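Side-chain contacts in penicillin-binding protein 2 (Pbp2) (Helicobacter pylori, PDB 5LP5), which probably cross-links peptidoglycan as a penicillin-binding transpeptidase, and forms a cell-wall synthesis complex with the rod shape-determining protein MreC: residues 88-91 and 92-96; 124-127 and 128-131; 132-135 and 136-140; 272-275 and 276-279. One frame throughout, in Å; residues are numbered along the deposited sequence.

Contact 1. Residues 88-91 and 92-96; sequences IEII and QKFFP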
loop_
_atom_site.group_PDB
_atom_site.type_symbol
_atom_site.label_atom_id
_atom_site.label_comp_id
_atom_site.label_asym_id
_atom_site.label_seq_id
_atom_site.Cartn_x
_atom_site.Cartn_y
_atom_site.Cartn_z
ATOM N N ILE A 88 22.057 17.639 -6.323
ATOM C CA ILE A 88 22.418 16.389 -5.650
ATOM C C ILE A 88 23.181 16.659 -4.349
ATOM O O ILE A 88 23.075 15.883 -3.393
ATOM C CB ILE A 88 23.211 15.446 -6.590
ATOM C CG1 ILE A 88 22.263 14.851 -7.647
ATOM C CG2 ILE A 88 23.910 14.338 -5.808
ATOM C CD1 ILE A 88 22.957 14.244 -8.845
ATOM N N GLU A 89 23.953 17.750 -4.318
ATOM C CA GLU A 89 24.613 18.190 -3.080
ATOM C C GLU A 89 23.558 18.530 -2.037
ATOM O O GLU A 89 23.713 18.194 -0.862
ATOM C CB GLU A 89 25.489 19.430 -3.312
ATOM C CG GLU A 89 26.823 19.172 -3.978
ATOM C CD GLU A 89 27.635 20.442 -4.179
ATOM O OE1 GLU A 89 27.089 21.564 -4.047
ATOM O OE2 GLU A 89 28.837 20.316 -4.481
ATOM N N ILE A 90 22.498 19.215 -2.477
ATOM C CA ILE A 90 21.370 19.559 -1.609
ATOM C C ILE A 90 20.690 18.281 -1.094
ATOM O O ILE A 90 20.369 18.179 0.080
ATOM C CB ILE A 90 20.347 20.493 -2.317
ATOM C CG1 ILE A 90 20.945 21.895 -2.531
ATOM C CG2 ILE A 90 19.078 20.628 -1.503
ATOM C CD1 ILE A 90 20.050 22.865 -3.280
ATOM N N ILE A 91 20.490 17.305 -1.969
ATOM C CA ILE A 91 19.854 16.053 -1.585
ATOM C C ILE A 91 20.784 15.172 -0.743
ATOM O O ILE A 91 20.318 14.346 0.030
ATOM C CB ILE A 91 19.324 15.316 -2.822
ATOM C CG1 ILE A 91 18.183 16.138 -3.425
ATOM C CG2 ILE A 91 18.819 13.922 -2.467
ATOM C CD1 ILE A 91 17.789 15.753 -4.830
ATOM N N GLN A 92 22.091 15.362 -0.884
ATOM C CA GLN A 92 23.072 14.720 -0.003
ATOM C C GLN A 92 22.875 15.159 1.454
ATOM O O GLN A 92 22.893 14.337 2.370
ATOM C CB GLN A 92 24.513 15.035 -0.463
ATOM C CG GLN A 92 25.635 14.466 0.423
ATOM C CD GLN A 92 25.659 12.948 0.468
ATOM O OE1 GLN A 92 25.342 12.286 -0.518
ATOM N NE2 GLN A 92 26.030 12.393 1.611
ATOM N N LYS A 93 22.689 16.456 1.663
ATOM C CA LYS A 93 22.464 16.979 3.011
ATOM C C LYS A 93 21.300 16.243 3.682
ATOM O O LYS A 93 21.440 15.809 4.815
ATOM C CB LYS A 93 22.217 18.499 3.002
ATOM C CG LYS A 93 23.472 19.348 2.779
ATOM C CD LYS A 93 23.135 20.803 2.485
ATOM C CE LYS A 93 24.193 21.472 1.618
ATOM N NZ LYS A 93 23.654 22.713 1.003
ATOM N N PHE A 94 20.178 16.076 2.978
ATOM C CA PHE A 94 18.956 15.487 3.560
ATOM C C PHE A 94 19.066 13.986 3.776
ATOM O O PHE A 94 18.313 13.413 4.551
ATOM C CB PHE A 94 17.718 15.752 2.681
ATOM C CG PHE A 94 17.393 17.204 2.489
ATOM C CD1 PHE A 94 17.272 18.053 3.568
ATOM C CD2 PHE A 94 17.203 17.712 1.224
ATOM C CE1 PHE A 94 16.987 19.390 3.395
ATOM C CE2 PHE A 94 16.904 19.049 1.035
ATOM C CZ PHE A 94 16.799 19.893 2.126
ATOM N N PHE A 95 19.975 13.338 3.061
ATOM C CA PHE A 95 20.207 11.896 3.216
ATOM C C PHE A 95 21.708 11.652 3.275
ATOM O O PHE A 95 22.318 11.262 2.287
ATOM C CB PHE A 95 19.558 11.127 2.058
ATOM C CG PHE A 95 18.130 11.490 1.842
ATOM C CD1 PHE A 95 17.130 10.805 2.495
ATOM C CD2 PHE A 95 17.789 12.561 1.034
ATOM C CE1 PHE A 95 15.799 11.148 2.316
ATOM C CE2 PHE A 95 16.472 12.922 0.860
ATOM C CZ PHE A 95 15.469 12.202 1.490
ATOM N N PRO A 96 22.319 11.906 4.442
ATOM C CA PRO A 96 23.779 11.812 4.536
ATOM C C PRO A 96 24.240 10.360 4.512
ATOM O O PRO A 96 25.430 10.091 4.452
ATOM C CB PRO A 96 24.088 12.470 5.887
ATOM C CG PRO A 96 22.848 12.297 6.702
ATOM C CD PRO A 96 21.686 12.139 5.756
#
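Ile90 and Phe94, one helical turn apart near the C-terminal end of helix 81-94, lie side by side and point the same way, while Ile91 and Phe95 repeat the spacing one residue further on with their side chains set aslant. These two pairs form the packed side of a helix that sorts its residues by environment; Glu89 and Lys93, both exposed, form the contrasting one. In the first pair the Ile90 CG2 methyl rests 3.7 Å from Phe94 CE2; this branch stands anti to its own nitrogen, which carries it forward along the helix toward the ring. In the second pair CG2 of Ile91 approaches Phe95 CD2 at 3.9 Å, and the same ring turns its edge to a backbone acceptor, with Ile91 O close to the ring plane. That carbonyl also receives a weak bond from Phe95 N at 3.2 Å. Phe95 is the first residue to abandon helical backbone angles, yet with CG beside its nitrogen (chi1 -51°) its ring stays against the last turn. On the solvent side the backbones of Glu89 and Lys93 are joined by a regular bond, Lys93 N to Glu89 O at 3.2 Å, but Glu89 OE1 and Lys93 NZ remain 6.2 Å apart, not in contact. Glu89 has a long, weak ion pair with Lys100 instead. On the packed flank Ile91 and Phe95 lie against Val73 of strand 63-76, Phe94 reaches Leu137 of helix 134-138, and Ile88 meets Leu103 of helix 102-107.

Contact 2. Residues 124-127 and 128-131; sequences FIPY and ATMQ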
loop_
_atom_site.group_PDB
_atom_site.type_symbol
_atom_site.label_atom_id
_atom_site.label_comp_id
_atom_site.label_asym_id
_atom_site.label_seq_id
_atom_site.Cartn_x
_atom_site.Cartn_y
_atom_site.Cartn_z
ATOM N N PHE A 124 11.812 4.855 -1.805
ATOM C CA PHE A 124 11.555 4.128 -0.567
ATOM C C PHE A 124 12.066 4.897 0.625
ATOM O O PHE A 124 13.090 4.536 1.189
ATOM C CB PHE A 124 12.268 2.785 -0.590
ATOM C CG PHE A 124 11.539 1.724 -1.332
ATOM C CD1 PHE A 124 10.634 2.038 -2.350
ATOM C CD2 PHE A 124 11.779 0.392 -1.024
ATOM C CE1 PHE A 124 9.974 1.035 -3.040
ATOM C CE2 PHE A 124 11.129 -0.611 -1.707
ATOM C CZ PHE A 124 10.224 -0.290 -2.719
ATOM N N ILE A 125 11.369 5.965 0.980
ATOM C CA ILE A 125 11.674 6.735 2.169
ATOM C C ILE A 125 10.534 6.523 3.164
ATOM O O ILE A 125 9.377 6.743 2.816
ATOM C CB ILE A 125 11.745 8.224 1.859
ATOM C CG1 ILE A 125 12.549 8.455 0.596
ATOM C CG2 ILE A 125 12.302 8.964 3.065
ATOM C CD1 ILE A 125 12.591 9.893 0.153
ATOM N N PRO A 126 10.844 6.081 4.391
ATOM C CA PRO A 126 9.759 5.880 5.341
ATOM C C PRO A 126 9.093 7.188 5.735
ATOM O O PRO A 126 9.719 8.258 5.718
ATOM C CB PRO A 126 10.446 5.237 6.541
ATOM C CG PRO A 126 11.662 4.597 5.982
ATOM C CD PRO A 126 12.109 5.506 4.873
ATOM N N TYR A 127 7.808 7.092 6.061
ATOM C CA TYR A 127 7.015 8.270 6.368
ATOM C C TYR A 127 7.710 9.026 7.495
ATOM O O TYR A 127 7.831 10.240 7.448
ATOM C CB TYR A 127 5.593 7.860 6.751
ATOM C CG TYR A 127 4.525 8.876 6.454
ATOM C CD1 TYR A 127 3.683 8.721 5.376
ATOM C CD2 TYR A 127 4.326 9.969 7.284
ATOM C CE1 TYR A 127 2.693 9.645 5.102
ATOM C CE2 TYR A 127 3.339 10.901 7.029
ATOM C CZ TYR A 127 2.528 10.739 5.930
ATOM O OH TYR A 127 1.544 11.665 5.648
ATOM N N ALA A 128 8.194 8.290 8.484
ATOM C CA ALA A 128 8.752 8.897 9.678
ATOM C C ALA A 128 10.050 9.601 9.376
ATOM O O ALA A 128 10.373 10.609 9.987
ATOM C CB ALA A 128 8.948 7.860 10.770
ATOM N N THR A 129 10.796 9.072 8.437
ATOM C CA THR A 129 12.015 9.725 8.002
ATOM C C THR A 129 11.744 11.077 7.324
ATOM O O THR A 129 12.560 11.998 7.402
ATOM C CB THR A 129 12.767 8.813 7.016
ATOM O OG1 THR A 129 12.939 7.527 7.631
ATOM C CG2 THR A 129 14.094 9.436 6.589
ATOM N N MET A 130 10.598 11.163 6.650
ATOM C CA MET A 130 10.210 12.341 5.879
ATOM C C MET A 130 9.696 13.447 6.817
ATOM O O MET A 130 9.606 14.626 6.471
ATOM C CB MET A 130 9.124 11.936 4.873
ATOM C CG MET A 130 8.618 13.071 3.983
ATOM S SD MET A 130 9.865 13.941 3.000
ATOM C CE MET A 130 10.214 12.611 1.871
ATOM N N GLN A 131 9.390 13.046 8.032
ATOM C CA GLN A 131 8.711 13.907 8.960
ATOM C C GLN A 131 9.448 15.250 9.190
ATOM O O GLN A 131 8.822 16.308 9.089
ATOM C CB GLN A 131 8.404 13.132 10.237
ATOM C CG GLN A 131 7.122 13.554 10.926
ATOM C CD GLN A 131 5.850 13.200 10.166
ATOM O OE1 GLN A 131 5.255 14.069 9.539
ATOM N NE2 GLN A 131 5.410 11.941 10.253
#
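Pro126 and Met130 are tied together where strand 118-125 gives way to the short helix 127-130, a strand-to-helix turn preceded by a G1 beta bulge, in which Phe124 and Ile125 both face Phe71. The amide of Met130 divides its hydrogen between two acceptors. Pro126 O takes the better share at 3.2 Å, with the donor in the carbonyl plane, and Tyr127 O a weak one at 3.0 Å. One residue on, Gln131 N is held weakly by Ala128 O, so, beyond the Pro126 bond, the helix is weakly bonded. The polar ends of the longer side chains find partners outside it: Tyr127 OH is hydrogen-bonded to the carbonyl of Phe182 of the MreC chain, and Gln131 OE1 to Ser158 of that chain. Thr129 OG1 makes van der Waals contact across the proline ring, 3.5 Å from Pro126 CD. The apolar contact is Ile125 CD1 with Met130 CE at 4.0 Å, the methionine chain being bent at both chi2 and chi3 to bring its methyl back toward the strand. The side-chain nitrogen of Gln131, NE2, sits in the plane of the Tyr127 ring at its edge, 3.7 Å from Tyr127 CD2, the amide and ring planes 48° apart.

Contact 3. Residues 132-135 and 136-140; sequences PLYA and KLIQT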
loop_
_atom_site.group_PDB
_atom_site.type_symbol
_atom_site.label_atom_id
_atom_site.label_comp_id
_atom_site.label_asym_id
_atom_site.label_seq_id
_atom_site.Cartn_x
_atom_site.Cartn_y
_atom_site.Cartn_z
ATOM N N PRO A 132 10.764 15.232 9.467
ATOM C CA PRO A 132 11.513 16.500 9.545
ATOM C C PRO A 132 11.978 17.062 8.194
ATOM O O PRO A 132 12.350 18.215 8.121
ATOM C CB PRO A 132 12.724 16.144 10.394
ATOM C CG PRO A 132 12.901 14.668 10.251
ATOM C CD PRO A 132 11.613 14.073 9.777
ATOM N N LEU A 133 11.940 16.256 7.143
ATOM C CA LEU A 133 12.429 16.659 5.825
ATOM C C LEU A 133 11.402 17.336 4.932
ATOM O O LEU A 133 11.754 18.204 4.172
ATOM C CB LEU A 133 12.971 15.444 5.065
ATOM C CG LEU A 133 14.015 14.597 5.793
ATOM C CD1 LEU A 133 14.235 13.274 5.086
ATOM C CD2 LEU A 133 15.318 15.351 5.925
ATOM N N TYR A 134 10.137 16.944 5.003
ATOM C CA TYR A 134 9.170 17.435 4.023
ATOM C C TYR A 134 9.223 18.959 3.888
ATOM O O TYR A 134 9.335 19.477 2.804
ATOM C CB TYR A 134 7.755 16.971 4.320
ATOM C CG TYR A 134 6.754 17.455 3.305
ATOM C CD1 TYR A 134 6.460 16.708 2.191
ATOM C CD2 TYR A 134 6.093 18.668 3.455
ATOM C CE1 TYR A 134 5.546 17.155 1.238
ATOM C CE2 TYR A 134 5.189 19.110 2.508
ATOM C CZ TYR A 134 4.930 18.350 1.413
ATOM O OH TYR A 134 4.033 18.798 0.502
ATOM N N ALA A 135 9.171 19.686 4.980
ATOM C CA ALA A 135 9.187 21.158 4.909
ATOM C C ALA A 135 10.461 21.757 4.303
ATOM O O ALA A 135 10.424 22.784 3.621
ATOM C CB ALA A 135 8.953 21.747 6.296
ATOM N N LYS A 136 11.595 21.128 4.569
ATOM C CA LYS A 136 12.856 21.622 4.061
ATOM C C LYS A 136 12.971 21.385 2.564
ATOM O O LYS A 136 13.495 22.232 1.838
ATOM C CB LYS A 136 13.997 20.992 4.841
ATOM C CG LYS A 136 13.952 21.424 6.297
ATOM C CD LYS A 136 15.249 21.182 7.068
ATOM C CE LYS A 136 15.331 19.766 7.616
ATOM N NZ LYS A 136 16.724 19.213 7.543
ATOM N N LEU A 137 12.454 20.257 2.090
ATOM C CA LEU A 137 12.404 19.982 0.657
ATOM C C LEU A 137 11.500 20.971 -0.090
ATOM O O LEU A 137 11.772 21.349 -1.220
ATOM C CB LEU A 137 11.950 18.544 0.401
ATOM C CG LEU A 137 13.080 17.501 0.354
ATOM C CD1 LEU A 137 13.863 17.480 1.658
ATOM C CD2 LEU A 137 12.546 16.112 0.044
ATOM N N ILE A 138 10.447 21.418 0.564
ATOM C CA ILE A 138 9.500 22.355 -0.021
ATOM C C ILE A 138 10.087 23.746 -0.223
ATOM O O ILE A 138 9.592 24.501 -1.034
ATOM C CB ILE A 138 8.213 22.418 0.852
ATOM C CG1 ILE A 138 7.330 21.212 0.569
ATOM C CG2 ILE A 138 7.417 23.700 0.640
ATOM C CD1 ILE A 138 7.070 21.004 -0.912
ATOM N N GLN A 139 11.148 24.073 0.501
ATOM C CA GLN A 139 11.751 25.403 0.431
ATOM C C GLN A 139 12.576 25.584 -0.825
ATOM O O GLN A 139 12.828 26.716 -1.221
ATOM C CB GLN A 139 12.667 25.673 1.625
ATOM C CG GLN A 139 11.992 25.580 2.966
ATOM C CD GLN A 139 10.688 26.345 3.037
ATOM O OE1 GLN A 139 10.651 27.561 2.893
ATOM N NE2 GLN A 139 9.621 25.634 3.289
ATOM N N THR A 140 13.013 24.488 -1.439
ATOM C CA THR A 140 13.857 24.554 -2.641
ATOM C C THR A 140 12.996 24.359 -3.896
ATOM O O THR A 140 12.301 23.335 -4.023
ATOM C CB THR A 140 14.991 23.515 -2.554
ATOM O OG1 THR A 140 14.435 22.213 -2.348
ATOM C CG2 THR A 140 15.927 23.831 -1.361
#
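Helix 134-138, a short element of the dimerisation-domain family region that packs against MreC, carries this contact, in which Tyr134 meets Ile138 and Gln139 folds back onto Ala135. It shows how so brief a helix can be held by main-chain bonds, supplemented at the C-terminal end by a side chain. At the start, Leu137 N bonds to Leu133 O at 3.0 Å, almost straight and head-on to the carbonyl, while Lys136 N adds a weak second bond to the same oxygen. Ile138 N to Tyr134 O continues the pattern. Around this backbone, Leu137 CD1 lies 4.1 Å from Leu133 CB. The Lys136 chain bends at chi3 and leads its CE to 3.4 Å from Pro132 O. Against the tyrosine, obliquely, Ile138 CG1 makes an off-centre CH-pi contact, 4.0 Å from the centroid of the Tyr134 ring and 30° from its normal; the ring itself stacks with Phe169 of the MreC chain. On the flank toward helix 81-94, Leu133 and Leu137 both touch Phe94. At the far end Gln139 N bonds to Lys136 O, and its bond to Ala135 O, four residues back, is weak. The glutamine side chain brings a second donor to that carbonyl: bent at chi2 (-48°), it turns back along the helix, while its OE1 is hydrogen-bonded to Arg154 of the MreC chain. Its NE2 donates to Ala135 O at 3.0 Å, with that oxygen lying in the plane of the Gln139 amide.

Contact 4. Residues 272-275 and 276-279; sequences EYNL and NDFV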
loop_
_atom_site.group_PDB
_atom_site.type_symbol
_atom_site.label_atom_id
_atom_site.label_comp_id
_atom_site.label_asym_id
_atom_site.label_seq_id
_atom_site.Cartn_x
_atom_site.Cartn_y
_atom_site.Cartn_z
ATOM N N GLU A 272 9.746 -22.015 4.107
ATOM C CA GLU A 272 9.168 -20.797 3.526
ATOM C C GLU A 272 10.298 -19.736 3.433
ATOM O O GLU A 272 11.401 -19.967 3.927
ATOM C CB GLU A 272 8.006 -20.270 4.401
ATOM C CG GLU A 272 6.849 -21.235 4.675
ATOM C CD GLU A 272 5.770 -21.220 3.607
ATOM O OE1 GLU A 272 5.988 -20.582 2.560
ATOM O OE2 GLU A 272 4.703 -21.853 3.805
ATOM N N TYR A 273 10.022 -18.585 2.808
ATOM C CA TYR A 273 10.970 -17.456 2.759
ATOM C C TYR A 273 10.239 -16.130 2.952
ATOM O O TYR A 273 9.030 -16.068 2.800
ATOM C CB TYR A 273 11.763 -17.443 1.443
ATOM C CG TYR A 273 10.934 -17.237 0.189
ATOM C CD1 TYR A 273 10.819 -15.982 -0.399
ATOM C CD2 TYR A 273 10.265 -18.296 -0.408
ATOM C CE1 TYR A 273 10.046 -15.785 -1.547
ATOM C CE2 TYR A 273 9.492 -18.107 -1.550
ATOM C CZ TYR A 273 9.388 -16.848 -2.116
ATOM O OH TYR A 273 8.605 -16.671 -3.228
ATOM N N ASN A 274 10.980 -15.076 3.287
ATOM C CA ASN A 274 10.382 -13.802 3.703
ATOM C C ASN A 274 10.114 -12.897 2.528
ATOM O O ASN A 274 11.026 -12.256 1.999
ATOM C CB ASN A 274 11.261 -13.074 4.711
ATOM C CG ASN A 274 10.640 -11.771 5.202
ATOM O OD1 ASN A 274 9.658 -11.266 4.652
ATOM N ND2 ASN A 274 11.218 -11.222 6.272
ATOM N N LEU A 275 8.833 -12.794 2.181
ATOM C CA LEU A 275 8.392 -12.072 1.001
ATOM C C LEU A 275 8.842 -10.613 0.970
ATOM O O LEU A 275 8.975 -10.037 -0.106
ATOM C CB LEU A 275 6.882 -12.144 0.895
ATOM C CG LEU A 275 6.289 -13.529 0.632
ATOM C CD1 LEU A 275 4.779 -13.481 0.883
ATOM C CD2 LEU A 275 6.578 -14.068 -0.780
ATOM N N ASN A 276 9.073 -10.007 2.138
ATOM C CA ASN A 276 9.462 -8.593 2.171
ATOM C C ASN A 276 10.849 -8.338 1.580
ATOM O O ASN A 276 11.134 -7.235 1.151
ATOM C CB ASN A 276 9.424 -8.052 3.590
ATOM C CG ASN A 276 8.043 -7.813 4.081
ATOM O OD1 ASN A 276 7.349 -6.911 3.617
ATOM N ND2 ASN A 276 7.646 -8.584 5.076
ATOM N N ASP A 277 11.713 -9.349 1.557
ATOM C CA ASP A 277 13.083 -9.152 1.061
ATOM C C ASP A 277 13.135 -8.963 -0.461
ATOM O O ASP A 277 14.148 -8.527 -0.995
ATOM C CB ASP A 277 13.984 -10.318 1.486
ATOM C CG ASP A 277 14.110 -10.452 2.994
ATOM O OD1 ASP A 277 13.965 -9.429 3.706
ATOM O OD2 ASP A 277 14.346 -11.583 3.474
ATOM N N PHE A 278 12.048 -9.285 -1.152
ATOM C CA PHE A 278 11.972 -9.085 -2.588
ATOM C C PHE A 278 11.434 -7.704 -2.982
ATOM O O PHE A 278 11.672 -7.253 -4.108
ATOM C CB PHE A 278 11.116 -10.192 -3.248
ATOM C CG PHE A 278 11.815 -11.511 -3.327
ATOM C CD1 PHE A 278 11.793 -12.381 -2.247
ATOM C CD2 PHE A 278 12.530 -11.867 -4.463
ATOM C CE1 PHE A 278 12.467 -13.585 -2.300
ATOM C CE2 PHE A 278 13.204 -13.073 -4.524
ATOM C CZ PHE A 278 13.173 -13.932 -3.438
ATOM N N VAL A 279 10.733 -7.027 -2.079
ATOM C CA VAL A 279 9.888 -5.906 -2.504
ATOM C C VAL A 279 10.609 -4.769 -3.265
ATOM O O VAL A 279 10.074 -4.283 -4.275
ATOM C CB VAL A 279 9.025 -5.355 -1.348
ATOM C CG1 VAL A 279 8.292 -4.093 -1.779
ATOM C CG2 VAL A 279 8.023 -6.414 -0.890
#
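Asn274 OD1 is gripped by two donors of Asn276, its backbone N at 2.9 Å and, more weakly, its side-chain ND2 at 3.4 Å. The first bond closes an Asx turn, a standard device by which an asparagine uses its side chain to bend the chain that follows. CG lies anti to the nitrogen (chi1 -178°), which lets the amide oxygen reach forward over the next two residues, and Asn276 N approaches it from above the carbonyl plane. The two amide groups are set nearly perpendicular, at 81°. Asn276 ND2 has a stronger partner in the carbonyl of Tyr153. The main chain reinforces the bend: Asp277 N bonds to Asn274 O at 3.0 Å, and Phe278 N more weakly to Leu275 O. Asp277 crosses Asn274 at about a right angle, with its OD2 3.6 Å from Asn274 CB. The same segment also carries an aromatic pair. The Tyr273 and Phe278 rings meet obliquely, their centroids 5.5 Å apart, with Tyr273 CE1 and Phe278 CE1 as the closest atoms. Tyr273 takes part from a crowded rotamer, CG held between its nitrogen and carbonyl carbon (chi1 63°). Phe278 in turn stacks on Tyr165, and Tyr273 meets His161 edge-to-face. Through Tyr153, His161 and Tyr165, this loop of the transpeptidase region is joined to the dimerisation-domain region. Lying between strand 264-270 and helix 284-291, it packs on that helix, where both rings touch Leu290, and on helix 160-163 and strand 144-152 through Leu275 and Asn276 respectively.

How the contacts relate
Contacts 1, 2 and 3 form one cluster. Contacts 1 and 3 have centres 12 Å apart and interlock through the aromatic end of 92-96, with Phe94 CD2 3.4 Å from Leu137 CD1. Contact 2 joins contact 1 where Phe95 CZ lies 3.9 Å from Ile125 CD1, and runs directly into contact 3 along the chain; these two also share the MreC surface. Contact 4 stands apart from contacts 1 and 3, with nearest atoms about 17 and 20 Å away, and meets contact 2 only at Phe124 CZ to Val279 O, 4.3 Å, through a poorly ordered ring. It belongs to the transpeptidase region, but none of the four contains the SxxK motif that probably marks the active site.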